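Local coordinates for serine-rich Repeat Adhesion Glycoprotein (Srr1) (Streptococcus agalactiae, PDB 4MBO) that binds fibrinogen as a serine-rich repeat surface glycoprotein of the bacterium, and so probably serves in adhesion to host tissue, at residues Asn276-Ser279 with Ser280-Tyr284. Sequence-based numbering, arbitrary orientation.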
loop_
_atom_site.group_PDB
_atom_site.type_symbol
_atom_site.label_atom_id
_atom_site.label_comp_id
_atom_site.label_asym_id
_atom_site.label_seq_id
_atom_site.Cartn_x
_atom_site.Cartn_y
_atom_site.Cartn_z
ATOM N N ASN A 276 -27.377 13.285 12.439
ATOM C CA ASN A 276 -26.776 12.822 13.666
ATOM C C ASN A 276 -26.745 11.268 13.761
ATOM O O ASN A 276 -26.297 10.719 14.758
ATOM C CB ASN A 276 -27.523 13.396 14.875
ATOM C CG ASN A 276 -28.897 12.800 15.019
ATOM O OD1 ASN A 276 -29.619 12.662 14.038
ATOM N ND2 ASN A 276 -29.244 12.384 16.225
ATOM N N SER A 277 -27.175 10.600 12.694
ATOM C CA SER A 277 -27.242 9.149 12.671
ATOM C C SER A 277 -26.880 8.592 11.309
ATOM O O SER A 277 -27.373 9.064 10.281
ATOM C CB SER A 277 -28.663 8.704 13.033
ATOM O OG SER A 277 -28.780 7.289 13.089
ATOM N N ILE A 278 -25.992 7.600 11.313
ATOM C CA ILE A 278 -25.609 6.892 10.095
ATOM C C ILE A 278 -25.886 5.432 10.419
ATOM O O ILE A 278 -25.453 4.910 11.460
ATOM C CB ILE A 278 -24.146 7.155 9.711
ATOM C CG1 ILE A 278 -24.012 8.613 9.210
ATOM C CG2 ILE A 278 -23.680 6.164 8.648
ATOM C CD1 ILE A 278 -22.601 9.089 8.958
ATOM N N SER A 279 -26.629 4.765 9.544
ATOM C CA SER A 279 -27.002 3.385 9.811
ATOM C C SER A 279 -25.853 2.403 9.659
ATOM O O SER A 279 -24.833 2.680 9.022
ATOM C CB SER A 279 -28.191 2.947 8.958
ATOM O OG SER A 279 -27.845 2.859 7.601
ATOM N N SER A 280 -26.054 1.218 10.208
ATOM C CA SER A 280 -25.020 0.173 10.182
ATOM C C SER A 280 -24.617 -0.235 8.780
ATOM O O SER A 280 -23.484 -0.656 8.591
ATOM C CB SER A 280 -25.461 -1.053 10.973
ATOM O OG SER A 280 -26.637 -1.598 10.417
ATOM N N THR A 281 -25.539 -0.124 7.830
ATOM C CA THR A 281 -25.299 -0.518 6.444
ATOM C C THR A 281 -24.772 0.588 5.549
ATOM O O THR A 281 -24.596 0.390 4.338
ATOM C CB THR A 281 -26.590 -1.102 5.829
ATOM O OG1 THR A 281 -27.664 -0.196 6.065
ATOM C CG2 THR A 281 -26.915 -2.416 6.499
ATOM N N THR A 282 -24.459 1.734 6.139
ATOM C CA THR A 282 -23.906 2.839 5.388
ATOM C C THR A 282 -22.498 3.148 5.861
ATOM O O THR A 282 -22.294 3.469 7.051
ATOM C CB THR A 282 -24.733 4.117 5.584
ATOM O OG1 THR A 282 -26.039 3.916 5.042
ATOM C CG2 THR A 282 -24.099 5.312 4.920
ATOM N N SER A 283 -21.544 3.045 4.941
ATOM C CA SER A 283 -20.167 3.467 5.200
ATOM C C SER A 283 -19.757 4.444 4.104
ATOM O O SER A 283 -20.318 4.428 2.989
ATOM C CB SER A 283 -19.206 2.280 5.225
ATOM O OG SER A 283 -19.555 1.349 6.251
ATOM N N TYR A 284 -18.864 5.368 4.421
ATOM C CA TYR A 284 -18.351 6.286 3.425
ATOM C C TYR A 284 -16.837 6.148 3.347
ATOM O O TYR A 284 -16.182 5.759 4.306
ATOM C CB TYR A 284 -18.683 7.744 3.733
ATOM C CG TYR A 284 -20.156 8.050 3.760
ATOM C CD1 TYR A 284 -20.869 8.203 2.586
ATOM C CD2 TYR A 284 -20.827 8.166 4.954
ATOM C CE1 TYR A 284 -22.223 8.448 2.586
ATOM C CE2 TYR A 284 -22.177 8.454 4.980
ATOM C CZ TYR A 284 -22.871 8.588 3.801
ATOM O OH TYR A 284 -24.231 8.847 3.833
HETATM O O HOH W 1 -30.189 1.700 6.374
#
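A type I beta turn from S279 to T282 links the short strand 277-278 to strand 283-290, both of which pair with strand 186-202 in the fibrinogen-binding adhesin region. T282 N donates to S279 O at 3.1 Å, closing the turn. The side chains add a second, looser link: S279 OG, turned between its own backbone N and carbonyl carbon (chi1 69°), meets T282 OG1 at 3.3 Å in a weak hydrogen bond whose donor could be either hydroxyl. A water bridges S279 OG, at 2.9 Å, and T281 OG1, at 3.2 Å. S279 is modelled in two conformers, and these links of OG hold for the one described. I278 and T282 cross at about a right angle, the CG2 methyl of I278 packing 3.4 Å from T282 O and 3.8 Å from T282 CB. The other branch of I278 runs out extended (chi2 172°), bringing CD1 to the edge of the Y284 ring, 4.1 Å from CE2 and near the ring plane. That ring also stacks on W273, and E199 accepts a bond from S280 N. One weak hydroxyl–hydroxyl bond and a bridging water thus supplement the backbone bond of the turn, while apolar contacts of I278 with T282 and with Y284 join them, I278 and Y284 both being buried.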